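Uncharacterized protein PH0321 (Pyrococcus horikoshii, PDB 3BS4) is of unknown function but has a KaiC-like domain, probably of RecA type, and binds an unidentified peptide in the crystal. Local coordinates at residues L24-D29 against W187-V192; K45-N50 against F71-I76; V52-I57 against L84-T89; K118-V123 against Y172-Y177. All coordinates share one frame; numbering follows the deposited sequence. Where two conformers were deposited one is given.

Contact 1 of 4, residues L24-D29 against W187-V192; sequences LIHEED and WLWEGV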
loop_
_atom_site.group_PDB
_atom_site.type_symbol
_atom_site.label_atom_id
_atom_site.label_comp_id
_atom_site.label_asym_id
_atom_site.label_seq_id
_atom_site.Cartn_x
_atom_site.Cartn_y
_atom_site.Cartn_z
ATOM N N LEU A 24 2.951 7.205 2.029
ATOM C CA LEU A 24 1.931 7.492 1.023
ATOM C C LEU A 24 2.574 7.693 -0.327
ATOM O O LEU A 24 3.448 8.540 -0.478
ATOM C CB LEU A 24 1.146 8.755 1.393
ATOM C CG LEU A 24 0.077 9.175 0.378
ATOM C CD1 LEU A 24 -1.114 8.156 0.298
ATOM C CD2 LEU A 24 -0.429 10.566 0.752
ATOM N N ILE A 25 2.127 6.927 -1.325
ATOM C CA ILE A 25 2.482 7.182 -2.719
ATOM C C ILE A 25 1.249 7.866 -3.307
ATOM O O ILE A 25 0.184 7.245 -3.472
ATOM C CB ILE A 25 2.778 5.875 -3.517
ATOM C CG1 ILE A 25 3.913 5.065 -2.865
ATOM C CG2 ILE A 25 3.092 6.242 -4.962
ATOM C CD1 ILE A 25 5.175 5.826 -2.619
ATOM N N HIS A 26 1.380 9.158 -3.581
ATOM C CA HIS A 26 0.299 9.925 -4.189
ATOM C C HIS A 26 0.532 10.011 -5.691
ATOM O O HIS A 26 1.390 10.797 -6.155
ATOM C CB HIS A 26 0.206 11.305 -3.563
ATOM C CG HIS A 26 -0.879 12.159 -4.155
ATOM N ND1 HIS A 26 -0.893 13.533 -4.034
ATOM C CD2 HIS A 26 -1.977 11.831 -4.885
ATOM C CE1 HIS A 26 -1.949 14.015 -4.665
ATOM N NE2 HIS A 26 -2.627 13.003 -5.185
ATOM N N GLU A 27 -0.210 9.198 -6.446
ATOM C CA GLU A 27 -0.119 9.203 -7.916
ATOM C C GLU A 27 -1.077 10.300 -8.384
ATOM O O GLU A 27 -2.285 10.065 -8.476
ATOM C CB GLU A 27 -0.488 7.829 -8.506
ATOM C CG GLU A 27 -0.390 7.813 -10.043
ATOM C CD GLU A 27 -1.015 6.585 -10.705
ATOM O OE1 GLU A 27 -2.267 6.482 -10.692
ATOM O OE2 GLU A 27 -0.283 5.739 -11.284
ATOM N N GLU A 28 -0.557 11.500 -8.618
ATOM C CA GLU A 28 -1.427 12.657 -8.890
ATOM C C GLU A 28 -2.207 12.530 -10.217
ATOM O O GLU A 28 -3.358 12.999 -10.339
ATOM C CB GLU A 28 -0.610 13.943 -8.849
ATOM C CG GLU A 28 -1.445 15.206 -8.895
ATOM C CD GLU A 28 -0.572 16.434 -8.808
ATOM O OE1 GLU A 28 0.296 16.617 -9.690
ATOM O OE2 GLU A 28 -0.745 17.206 -7.843
ATOM N N ASP A 29 -1.572 11.919 -11.211
ATOM C CA ASP A 29 -2.246 11.622 -12.481
ATOM C C ASP A 29 -1.876 10.239 -12.996
ATOM O O ASP A 29 -0.770 9.730 -12.745
ATOM C CB ASP A 29 -1.953 12.690 -13.531
ATOM C CG ASP A 29 -0.494 12.744 -13.914
ATOM O OD1 ASP A 29 0.224 13.607 -13.366
ATOM O OD2 ASP A 29 -0.071 11.917 -14.751
ATOM N N TRP A 187 0.561 3.169 1.421
ATOM C CA TRP A 187 -0.771 3.514 0.940
ATOM C C TRP A 187 -0.631 4.100 -0.449
ATOM O O TRP A 187 0.225 4.948 -0.670
ATOM C CB TRP A 187 -1.385 4.610 1.823
ATOM C CG TRP A 187 -1.905 4.108 3.117
ATOM C CD1 TRP A 187 -1.907 2.802 3.547
ATOM C CD2 TRP A 187 -2.568 4.869 4.130
ATOM N NE1 TRP A 187 -2.521 2.711 4.781
ATOM C CE2 TRP A 187 -2.945 3.964 5.153
ATOM C CE3 TRP A 187 -2.866 6.233 4.286
ATOM C CZ2 TRP A 187 -3.598 4.380 6.326
ATOM C CZ3 TRP A 187 -3.514 6.644 5.457
ATOM C CH2 TRP A 187 -3.880 5.713 6.447
ATOM N N LEU A 188 -1.502 3.699 -1.366
ATOM C CA LEU A 188 -1.545 4.335 -2.676
ATOM C C LEU A 188 -2.758 5.265 -2.732
ATOM O O LEU A 188 -3.843 4.877 -2.321
ATOM C CB LEU A 188 -1.649 3.264 -3.777
ATOM C CG LEU A 188 -1.704 3.766 -5.230
ATOM C CD1 LEU A 188 -0.413 4.546 -5.612
ATOM C CD2 LEU A 188 -1.941 2.625 -6.201
ATOM N N TRP A 189 -2.593 6.461 -3.296
ATOM C CA TRP A 189 -3.755 7.319 -3.548
ATOM C C TRP A 189 -3.706 7.752 -5.005
ATOM O O TRP A 189 -2.727 8.357 -5.414
ATOM C CB TRP A 189 -3.745 8.563 -2.638
ATOM C CG TRP A 189 -4.952 9.452 -2.829
ATOM C CD1 TRP A 189 -5.158 10.344 -3.829
ATOM C CD2 TRP A 189 -6.103 9.523 -1.975
ATOM N NE1 TRP A 189 -6.394 10.970 -3.674
ATOM C CE2 TRP A 189 -6.993 10.469 -2.547
ATOM C CE3 TRP A 189 -6.486 8.854 -0.808
ATOM C CZ2 TRP A 189 -8.239 10.780 -1.966
ATOM C CZ3 TRP A 189 -7.733 9.149 -0.238
ATOM C CH2 TRP A 189 -8.583 10.110 -0.813
ATOM N N GLU A 190 -4.754 7.418 -5.770
ATOM C CA GLU A 190 -4.794 7.695 -7.213
ATOM C C GLU A 190 -5.635 8.927 -7.481
ATOM O O GLU A 190 -6.834 8.931 -7.193
ATOM C CB GLU A 190 -5.351 6.471 -7.962
ATOM C CG GLU A 190 -4.485 5.234 -7.738
ATOM C CD GLU A 190 -4.952 4.005 -8.501
ATOM O OE1 GLU A 190 -4.973 4.025 -9.753
ATOM O OE2 GLU A 190 -5.262 3.005 -7.852
ATOM N N GLY A 191 -5.001 9.959 -8.025
ATOM C CA GLY A 191 -5.720 11.184 -8.420
ATOM C C GLY A 191 -5.814 12.193 -7.295
ATOM O O GLY A 191 -4.994 12.195 -6.363
ATOM N N VAL A 192 -6.793 13.088 -7.383
ATOM C CA VAL A 192 -6.983 14.067 -6.315
ATOM C C VAL A 192 -8.264 13.685 -5.606
ATOM O O VAL A 192 -8.225 13.166 -4.474
ATOM C CB VAL A 192 -6.994 15.524 -6.857
ATOM C CG1 VAL A 192 -7.129 16.514 -5.717
ATOM C CG2 VAL A 192 -5.700 15.778 -7.645
#

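Contact 2 of 4, residues K45-N50 against F71-I76; sequences KLKSDN and FGVDVI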
loop_
_atom_site.group_PDB
_atom_site.type_symbol
_atom_site.label_atom_id
_atom_site.label_comp_id
_atom_site.label_asym_id
_atom_site.label_seq_id
_atom_site.Cartn_x
_atom_site.Cartn_y
_atom_site.Cartn_z
ATOM N N LYS A 45 9.529 -6.816 -2.409
ATOM C CA LYS A 45 9.414 -7.260 -1.017
ATOM C C LYS A 45 8.976 -8.724 -0.962
ATOM O O LYS A 45 9.457 -9.489 -0.111
ATOM C CB LYS A 45 8.455 -6.365 -0.213
ATOM C CG LYS A 45 8.895 -4.908 -0.131
ATOM C CD LYS A 45 10.283 -4.787 0.471
ATOM C CE LYS A 45 10.636 -3.359 0.857
ATOM N NZ LYS A 45 12.062 -3.266 1.306
ATOM N N LEU A 46 8.087 -9.106 -1.878
ATOM C CA LEU A 46 7.639 -10.497 -1.976
ATOM C C LEU A 46 8.782 -11.402 -2.420
ATOM O O LEU A 46 9.000 -12.470 -1.825
ATOM C CB LEU A 46 6.479 -10.630 -2.948
ATOM C CG LEU A 46 5.092 -10.258 -2.425
ATOM C CD1 LEU A 46 4.097 -10.181 -3.578
ATOM C CD2 LEU A 46 4.654 -11.268 -1.361
ATOM N N LYS A 47 9.517 -10.971 -3.443
ATOM C CA LYS A 47 10.584 -11.812 -4.021
ATOM C C LYS A 47 11.756 -11.979 -3.067
ATOM O O LYS A 47 12.546 -12.918 -3.215
ATOM C CB LYS A 47 11.082 -11.246 -5.357
ATOM C CG LYS A 47 10.161 -11.507 -6.496
ATOM C CD LYS A 47 10.630 -10.721 -7.711
ATOM C CE LYS A 47 9.782 -10.998 -8.910
ATOM N NZ LYS A 47 10.200 -10.124 -10.046
ATOM N N SER A 48 11.865 -11.079 -2.092
ATOM C CA SER A 48 12.911 -11.140 -1.077
ATOM C C SER A 48 12.464 -11.904 0.178
ATOM O O SER A 48 13.087 -11.798 1.242
ATOM C CB SER A 48 13.382 -9.729 -0.723
ATOM O OG SER A 48 13.954 -9.105 -1.852
ATOM N N ASP A 49 11.378 -12.661 0.046
ATOM C CA ASP A 49 10.857 -13.554 1.095
ATOM C C ASP A 49 10.398 -12.848 2.374
ATOM O O ASP A 49 10.604 -13.343 3.473
ATOM C CB ASP A 49 11.875 -14.669 1.426
ATOM C CG ASP A 49 11.241 -15.859 2.132
ATOM O OD1 ASP A 49 10.177 -16.336 1.680
ATOM O OD2 ASP A 49 11.822 -16.337 3.132
ATOM N N ASN A 50 9.786 -11.675 2.229
ATOM C CA ASN A 50 9.186 -10.997 3.374
ATOM C C ASN A 50 7.719 -11.354 3.471
ATOM O O ASN A 50 7.187 -12.001 2.577
ATOM C CB ASN A 50 9.369 -9.482 3.222
ATOM C CG ASN A 50 10.811 -9.082 3.362
ATOM O OD1 ASN A 50 11.382 -9.194 4.440
ATOM N ND2 ASN A 50 11.422 -8.639 2.263
ATOM N N PHE A 71 5.047 -8.668 -13.085
ATOM C CA PHE A 71 6.236 -8.419 -12.273
ATOM C C PHE A 71 6.951 -9.706 -11.861
ATOM O O PHE A 71 7.875 -9.664 -11.043
ATOM C CB PHE A 71 5.861 -7.588 -11.035
ATOM C CG PHE A 71 5.500 -6.171 -11.351
ATOM C CD1 PHE A 71 6.475 -5.173 -11.362
ATOM C CD2 PHE A 71 4.181 -5.819 -11.626
ATOM C CE1 PHE A 71 6.134 -3.851 -11.657
ATOM C CE2 PHE A 71 3.839 -4.496 -11.934
ATOM C CZ PHE A 71 4.811 -3.515 -11.943
ATOM N N GLY A 72 6.527 -10.840 -12.423
ATOM C CA GLY A 72 7.141 -12.137 -12.109
ATOM C C GLY A 72 6.712 -12.727 -10.771
ATOM O O GLY A 72 7.427 -13.555 -10.180
ATOM N N VAL A 73 5.537 -12.304 -10.300
ATOM C CA VAL A 73 4.969 -12.771 -9.037
ATOM C C VAL A 73 3.727 -13.591 -9.334
ATOM O O VAL A 73 2.761 -13.087 -9.905
ATOM C CB VAL A 73 4.595 -11.590 -8.100
ATOM C CG1 VAL A 73 3.811 -12.087 -6.874
ATOM C CG2 VAL A 73 5.848 -10.841 -7.674
ATOM N N ASP A 74 3.772 -14.860 -8.949
ATOM C CA ASP A 74 2.619 -15.731 -9.050
ATOM C C ASP A 74 1.886 -15.685 -7.712
ATOM O O ASP A 74 2.290 -16.329 -6.744
ATOM C CB ASP A 74 3.077 -17.157 -9.390
ATOM C CG ASP A 74 1.920 -18.108 -9.632
ATOM O OD1 ASP A 74 0.779 -17.822 -9.201
ATOM O OD2 ASP A 74 2.157 -19.170 -10.248
ATOM N N VAL A 75 0.812 -14.899 -7.665
ATOM C CA VAL A 75 0.104 -14.633 -6.417
ATOM C C VAL A 75 -0.322 -15.917 -5.684
ATOM O O VAL A 75 -0.134 -16.017 -4.474
ATOM C CB VAL A 75 -1.087 -13.680 -6.641
ATOM C CG1 VAL A 75 -1.995 -13.612 -5.416
ATOM C CG2 VAL A 75 -0.575 -12.278 -6.985
ATOM N N ILE A 76 -0.884 -16.886 -6.407
ATOM C CA ILE A 76 -1.343 -18.140 -5.775
ATOM C C ILE A 76 -0.249 -18.848 -4.976
ATOM O O ILE A 76 -0.512 -19.365 -3.884
ATOM C CB ILE A 76 -1.904 -19.159 -6.796
ATOM C CG1 ILE A 76 -2.500 -18.445 -8.023
ATOM C CG2 ILE A 76 -2.869 -20.134 -6.103
ATOM C CD1 ILE A 76 -4.009 -18.380 -8.107
#

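Contact 3 of 4, residues V52-I57 against L84-T89; sequences VGMFSI and LAIVDT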
loop_
_atom_site.group_PDB
_atom_site.type_symbol
_atom_site.label_atom_id
_atom_site.label_comp_id
_atom_site.label_asym_id
_atom_site.label_seq_id
_atom_site.Cartn_x
_atom_site.Cartn_y
_atom_site.Cartn_z
ATOM N N VAL A 52 3.833 -10.094 3.457
ATOM C CA VAL A 52 3.126 -8.955 2.875
ATOM C C VAL A 52 1.647 -9.145 3.099
ATOM O O VAL A 52 1.118 -10.225 2.843
ATOM C CB VAL A 52 3.445 -8.839 1.375
ATOM C CG1 VAL A 52 2.569 -7.767 0.704
ATOM C CG2 VAL A 52 4.943 -8.528 1.170
ATOM N N GLY A 53 0.985 -8.101 3.588
ATOM C CA GLY A 53 -0.470 -8.094 3.668
ATOM C C GLY A 53 -0.936 -7.024 2.699
ATOM O O GLY A 53 -0.350 -5.939 2.672
ATOM N N MET A 54 -1.947 -7.338 1.894
ATOM C CA MET A 54 -2.508 -6.367 0.945
ATOM C C MET A 54 -3.972 -6.110 1.270
ATOM O O MET A 54 -4.758 -7.056 1.413
ATOM C CB MET A 54 -2.412 -6.914 -0.483
ATOM C CG MET A 54 -2.875 -5.940 -1.556
ATOM S SD MET A 54 -2.919 -6.762 -3.172
ATOM C CE MET A 54 -1.338 -7.664 -3.052
ATOM N N PHE A 55 -4.338 -4.831 1.359
ATOM C CA PHE A 55 -5.754 -4.450 1.415
ATOM C C PHE A 55 -6.133 -4.090 0.002
ATOM O O PHE A 55 -5.761 -3.028 -0.504
ATOM C CB PHE A 55 -5.945 -3.284 2.389
ATOM C CG PHE A 55 -5.453 -3.616 3.768
ATOM C CD1 PHE A 55 -6.291 -4.279 4.667
ATOM C CD2 PHE A 55 -4.138 -3.367 4.116
ATOM C CE1 PHE A 55 -5.829 -4.625 5.942
ATOM C CE2 PHE A 55 -3.656 -3.717 5.373
ATOM C CZ PHE A 55 -4.514 -4.349 6.289
ATOM N N SER A 56 -6.823 -5.016 -0.659
ATOM C CA SER A 56 -7.091 -4.877 -2.088
ATOM C C SER A 56 -8.448 -4.227 -2.257
ATOM O O SER A 56 -9.465 -4.902 -2.283
ATOM C CB SER A 56 -7.034 -6.245 -2.754
ATOM O OG SER A 56 -7.137 -6.089 -4.150
ATOM N N ILE A 57 -8.437 -2.891 -2.299
ATOM C CA ILE A 57 -9.636 -2.070 -2.169
ATOM C C ILE A 57 -10.228 -1.718 -3.533
ATOM O O ILE A 57 -11.450 -1.731 -3.708
ATOM C CB ILE A 57 -9.277 -0.751 -1.421
ATOM C CG1 ILE A 57 -8.771 -1.047 0.017
ATOM C CG2 ILE A 57 -10.454 0.246 -1.405
ATOM C CD1 ILE A 57 -7.749 -0.029 0.540
ATOM N N LEU A 84 1.996 -14.201 1.569
ATOM C CA LEU A 84 1.097 -13.101 1.216
ATOM C C LEU A 84 -0.291 -13.345 1.814
ATOM O O LEU A 84 -0.817 -14.463 1.724
ATOM C CB LEU A 84 1.016 -13.009 -0.305
ATOM C CG LEU A 84 0.033 -12.019 -0.935
ATOM C CD1 LEU A 84 0.382 -10.582 -0.517
ATOM C CD2 LEU A 84 0.011 -12.196 -2.450
ATOM N N ALA A 85 -0.867 -12.308 2.427
ATOM C CA ALA A 85 -2.265 -12.340 2.881
ATOM C C ALA A 85 -2.994 -11.227 2.147
ATOM O O ALA A 85 -2.457 -10.134 2.021
ATOM C CB ALA A 85 -2.354 -12.122 4.372
ATOM N N ILE A 86 -4.196 -11.517 1.655
ATOM C CA ILE A 86 -4.982 -10.497 0.955
ATOM C C ILE A 86 -6.316 -10.350 1.642
ATOM O O ILE A 86 -7.005 -11.349 1.884
ATOM C CB ILE A 86 -5.207 -10.831 -0.544
ATOM C CG1 ILE A 86 -3.861 -10.931 -1.275
ATOM C CG2 ILE A 86 -6.101 -9.769 -1.202
ATOM C CD1 ILE A 86 -3.939 -11.349 -2.738
ATOM N N VAL A 87 -6.676 -9.113 1.985
ATOM C CA VAL A 87 -8.066 -8.829 2.347
ATOM C C VAL A 87 -8.701 -8.289 1.076
ATOM O O VAL A 87 -8.339 -7.207 0.599
ATOM C CB VAL A 87 -8.186 -7.812 3.486
ATOM C CG1 VAL A 87 -9.663 -7.539 3.827
ATOM C CG2 VAL A 87 -7.403 -8.265 4.734
ATOM N N ASP A 88 -9.626 -9.046 0.509
ATOM C CA ASP A 88 -10.252 -8.638 -0.743
ATOM C C ASP A 88 -11.435 -7.727 -0.471
ATOM O O ASP A 88 -12.601 -8.125 -0.522
ATOM C CB ASP A 88 -10.627 -9.850 -1.604
ATOM C CG ASP A 88 -11.163 -9.453 -2.966
ATOM O OD1 ASP A 88 -11.142 -8.256 -3.302
ATOM O OD2 ASP A 88 -11.597 -10.350 -3.725
ATOM N N THR A 89 -11.105 -6.480 -0.167
ATOM C CA THR A 89 -12.105 -5.470 0.124
ATOM C C THR A 89 -12.989 -5.216 -1.101
ATOM O O THR A 89 -14.219 -5.063 -0.987
ATOM C CB THR A 89 -11.390 -4.195 0.609
ATOM O OG1 THR A 89 -10.653 -4.529 1.797
ATOM C CG2 THR A 89 -12.390 -3.083 0.934
HETATM O O HOH W 1 -9.176 -7.466 -4.953
#

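Contact 4 of 4, residues K118-V123 against Y172-Y177; sequences KYAKAV and YGHPAY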
loop_
_atom_site.group_PDB
_atom_site.type_symbol
_atom_site.label_atom_id
_atom_site.label_comp_id
_atom_site.label_asym_id
_atom_site.label_seq_id
_atom_site.Cartn_x
_atom_site.Cartn_y
_atom_site.Cartn_z
ATOM N N LYS A 118 -13.583 -4.738 11.564
ATOM C CA LYS A 118 -13.567 -5.911 10.690
ATOM C C LYS A 118 -12.168 -6.130 10.083
ATOM O O LYS A 118 -11.694 -7.272 9.987
ATOM C CB LYS A 118 -14.667 -5.838 9.634
ATOM C CG LYS A 118 -16.044 -5.935 10.294
ATOM C CD LYS A 118 -17.184 -6.052 9.301
ATOM C CE LYS A 118 -18.458 -6.401 10.081
ATOM N NZ LYS A 118 -19.655 -6.411 9.183
ATOM N N TYR A 119 -11.495 -5.036 9.716
ATOM C CA TYR A 119 -10.104 -5.169 9.265
ATOM C C TYR A 119 -9.209 -5.695 10.382
ATOM O O TYR A 119 -8.337 -6.537 10.147
ATOM C CB TYR A 119 -9.529 -3.837 8.810
ATOM C CG TYR A 119 -9.751 -3.498 7.355
ATOM C CD1 TYR A 119 -9.604 -4.454 6.347
ATOM C CD2 TYR A 119 -10.004 -2.188 6.984
ATOM C CE1 TYR A 119 -9.786 -4.107 4.991
ATOM C CE2 TYR A 119 -10.184 -1.836 5.656
ATOM C CZ TYR A 119 -10.089 -2.788 4.673
ATOM O OH TYR A 119 -10.245 -2.403 3.363
ATOM N N ALA A 120 -9.407 -5.177 11.590
ATOM C CA ALA A 120 -8.520 -5.530 12.702
ATOM C C ALA A 120 -8.608 -7.020 12.977
ATOM O O ALA A 120 -7.603 -7.666 13.238
ATOM C CB ALA A 120 -8.891 -4.729 13.948
ATOM N N LYS A 121 -9.816 -7.561 12.889
ATOM C CA LYS A 121 -10.037 -8.980 13.115
ATOM C C LYS A 121 -9.331 -9.811 12.043
ATOM O O LYS A 121 -8.686 -10.802 12.357
ATOM C CB LYS A 121 -11.538 -9.275 13.153
ATOM C CG LYS A 121 -12.270 -8.467 14.214
ATOM C CD LYS A 121 -13.771 -8.747 14.211
ATOM C CE LYS A 121 -14.486 -7.994 15.326
ATOM N NZ LYS A 121 -14.080 -8.440 16.678
ATOM N N ALA A 122 -9.442 -9.381 10.783
ATOM C CA ALA A 122 -8.776 -10.091 9.661
ATOM C C ALA A 122 -7.278 -10.053 9.839
ATOM O O ALA A 122 -6.595 -11.071 9.681
ATOM C CB ALA A 122 -9.152 -9.463 8.306
ATOM N N VAL A 123 -6.762 -8.872 10.170
ATOM C CA VAL A 123 -5.338 -8.715 10.379
ATOM C C VAL A 123 -4.864 -9.617 11.522
ATOM O O VAL A 123 -3.851 -10.312 11.380
ATOM C CB VAL A 123 -4.966 -7.248 10.604
ATOM C CG1 VAL A 123 -3.505 -7.144 11.035
ATOM C CG2 VAL A 123 -5.212 -6.456 9.307
ATOM N N TYR A 172 -4.795 1.842 17.751
ATOM C CA TYR A 172 -4.130 2.240 18.988
ATOM C C TYR A 172 -4.198 1.152 20.062
ATOM O O TYR A 172 -3.250 0.988 20.835
ATOM C CB TYR A 172 -4.752 3.529 19.534
ATOM C CG TYR A 172 -4.119 3.989 20.827
ATOM C CD1 TYR A 172 -2.897 4.648 20.820
ATOM C CD2 TYR A 172 -4.733 3.747 22.052
ATOM C CE1 TYR A 172 -2.311 5.063 22.001
ATOM C CE2 TYR A 172 -4.144 4.156 23.251
ATOM C CZ TYR A 172 -2.932 4.821 23.208
ATOM O OH TYR A 172 -2.318 5.240 24.377
ATOM N N GLY A 173 -5.313 0.425 20.119
ATOM C CA GLY A 173 -5.532 -0.537 21.209
ATOM C C GLY A 173 -5.757 -2.003 20.866
ATOM O O GLY A 173 -5.699 -2.869 21.751
ATOM N N HIS A 174 -6.012 -2.298 19.595
ATOM C CA HIS A 174 -6.382 -3.657 19.199
ATOM C C HIS A 174 -5.210 -4.648 19.261
ATOM O O HIS A 174 -4.077 -4.292 18.923
ATOM C CB HIS A 174 -6.978 -3.647 17.787
ATOM C CG HIS A 174 -7.797 -4.858 17.484
ATOM N ND1 HIS A 174 -7.234 -6.054 17.092
ATOM C CD2 HIS A 174 -9.131 -5.066 17.535
ATOM C CE1 HIS A 174 -8.190 -6.945 16.904
ATOM N NE2 HIS A 174 -9.352 -6.373 17.171
ATOM N N PRO A 175 -5.482 -5.902 19.708
ATOM C CA PRO A 175 -4.442 -6.941 19.764
ATOM C C PRO A 175 -3.690 -7.166 18.462
ATOM O O PRO A 175 -2.509 -7.501 18.497
ATOM C CB PRO A 175 -5.223 -8.215 20.126
ATOM C CG PRO A 175 -6.448 -7.745 20.778
ATOM C CD PRO A 175 -6.774 -6.387 20.224
ATOM N N ALA A 176 -4.353 -6.958 17.325
ATOM C CA ALA A 176 -3.696 -7.124 16.020
ATOM C C ALA A 176 -2.435 -6.275 15.896
ATOM O O ALA A 176 -1.515 -6.619 15.160
ATOM C CB ALA A 176 -4.678 -6.799 14.875
ATOM N N TYR A 177 -2.403 -5.156 16.617
ATOM C CA TYR A 177 -1.288 -4.217 16.531
ATOM C C TYR A 177 -0.449 -4.145 17.788
ATOM O O TYR A 177 0.677 -3.643 17.756
ATOM C CB TYR A 177 -1.803 -2.826 16.172
ATOM C CG TYR A 177 -2.599 -2.902 14.921
ATOM C CD1 TYR A 177 -1.948 -2.977 13.694
ATOM C CD2 TYR A 177 -3.988 -3.003 14.952
ATOM C CE1 TYR A 177 -2.638 -3.095 12.537
ATOM C CE2 TYR A 177 -4.709 -3.132 13.766
ATOM C CZ TYR A 177 -4.000 -3.179 12.562
ATOM O OH TYR A 177 -4.633 -3.300 11.362
#

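Contact 1 of 4, residues L24-D29 against W187-V192
Leu24 and Trp187 begin a run of parallel strand pairing inside the central sheet of a KaiC-like core, consistent with a RecA-type fold, where strands 22-27 and 184-190 lie next to each other. Leu24 CG is anti to the backbone N (chi1 178°), and Leu24 CD1 reaches across to lie 3.9 Å from Trp187 CB and 4.0 Å from Trp189 CB. The Trp187 indole swings clear of strand 22-27 and gives NE1 to the backbone of the bound peptide. Ile25 uses both ends of its backbone: Ile25 N donates to Trp187 O at 2.8 Å, and O takes Trp189 N. On the other face of the sheet Ile25 CG2 meets Leu188 CD1 at 3.9 Å, with both side chains against Leu38 of helix 34-47. His26 returns to the face of Leu24. His26 NE2 donates to Gly191 O at 2.8 Å, close to the ring plane, while ND1 is bonded to Tyr202 OH, so both nitrogens fix the ring's rotation. Its CD2 also touches Trp189 CD1, the two rings turned 80° apart. An alanine here would probably leave Gly191 O and Tyr202 OH without their ring partner and open a gap beside Trp189. Glu27 N donates to Trp189 O, and Glu27 O receives Gly191 N. Glu27 OE1 lies 3.8 Å from Glu190 OE1, a closeness of like charges that Lys35 would probably ease: its NZ forms a salt bridge with Glu190 OE1 and its backbone N bonds Glu27 OE2. Tyr59 OH bonds Glu190 OE2. Beyond the strand, Gly191 CA makes a CA-H...O contact with Glu28 O at 3.5 Å.

Contact 2 of 4, residues K45-N50 against F71-I76
Two helix C-termini, each closed by a Schellman motif, come together here: Leu46 and Lys47 from the last turn of helix 34-47 meet Phe71, Gly72 and Val73, just past helix 61-70. The main polar link is Lys47 NZ to Phe71 O, a short hydrogen bond of 2.6 Å. Its nitrogen comes in at a C=O...N angle of 158°, tilted a little from the carbonyl plane. The lysine chain is extended beyond CG, which carries the ammonium group across from one helix end to the other. On the way Lys47 CE passes 3.7 Å from Gly72 O and 4.1 Å from Val73 CG2. Gly72 is the C-prime residue of its motif, with phi at 77°, and a side chain there would crowd Lys47 NZ. The apolar half of the contact is Leu46 CD1 against Val73 CG1 at 3.8 Å, the two side chains crossing at about a right angle. Tyr78 of helix 75-80 packs on Leu46, Lys47 and Val73 alike, and the Phe71 ring turns away to lie on Phe39, Tyr40 and Ser43 of helix 34-47. At the other Schellman turn, Asp49 is the C-prime residue. Lys45 O accepts Asn50 N at 3.2 Å and also Asn50 ND2 at 3.2 Å, the amide donor lying in the carbonyl plane on a lone pair. Asp49 itself forms salt bridges with Arg83 and Arg139. Chemically, the ammonium of Lys47 sits at Phe71 O, just past the C-terminus of helix 61-70, where the helix dipole would probably favour a positive charge.

Contact 3 of 4, residues V52-I57 against L84-T89
Parallel strand pairing joins Val52-Ser56 to Leu84-Val87 within the central sheet, the two strands being the first and last elements of a beta-alpha-beta crossover that passes through helices 61-70 and 75-80. Four backbone hydrogen bonds hold the pair, from Ala85 N to Val52 O at 2.9 Å through to Ser56 N to Val87 O at 2.9 Å. On one face, Leu84 CG is anti to the backbone N (chi1 174°), and Leu84 CD1 leans against Val52 CG1 at 3.8 Å. Met54 bends at chi3 (-43°), placing CE 4.2 Å from the same Leu84 CD1. On the other face Phe55 CD1 meets Val87 CG2 at 4.1 Å. At the C-terminal end of strand 51-56, Ser56 OG donates to a water at 2.6 Å, and that water donates to Asp88 OD1 at 2.7 Å. This OD1 also accepts from Gly91 N as the N-cap of helix 89-94, so a capping oxygen is tied back to the strand next door. Helices 61-70 and 75-80 cover the Met54, Leu84 and Ile86 face, helix 115-132 covers Phe55, Ala85 and Val87, and strand 141-146 bonds to the far edge of 51-56.

Contact 4 of 4, residues K118-V123 against Y172-Y177
His174 ND1 accepts Ala176 N at 3.0 Å, an almost straight bond (170°) in which the imidazole caps the start of the short helix 175-178. The ring that makes this cap is also the platform for Ala120 of helix 115-132. Ala120 CB stands over its centre, 3.5 Å from the centroid of the His174 ring, as a CH-pi contact, while Pro175 CD lies against the opposite face. An alanine in place of His174 would probably leave Ala176 N without its cap and Ala120 CB without the ring it rests on. Ala176 CB touches Ala120 O at 3.5 Å and, one turn on along helix 115-132, Val123 CG1 at 4.0 Å. The small side chains let the two backbones come near, Ala120 CA to Ala176 CA being 6.1 Å. Tyr177 CG is anti to the carbonyl carbon (chi1 -55°), and the side chain crosses Val123 at about a right angle, with Tyr177 OH 3.8 Å from Val123 CG2. That hydroxyl is hydrogen-bonded to the backbone of the bound peptide, and Val123 packs on an aromatic side chain of it. This is an N-cap, made here by a histidine, whose short helix packs through alanine on helix 115-132 beside the peptide site.

In the fold
Contact 3 lies between contacts 2 and 4, its centre about 14 Å from the centre of each. Toward contact 2 it is joined by apolar packing, with Leu46 CD2 3.7 Å from Val52 CG2 and Val75 CG1 3.8 Å from Leu84 CD2. Toward contact 4 it meets Tyr119: Thr89 OG1 and Tyr119 OH are 2.7 Å apart, a probable hydrogen bond, and the Phe55 and Tyr119 rings meet edge-to-face. Contact 1 belongs to the same sheet, and its nearest atoms are about 6 Å from contact 3. The bound peptide reaches contacts 1, 3 and 4, through Trp187, Phe55 and Tyr177 among others. Contact 2 lies about 23 Å from contact 1, measured between centres.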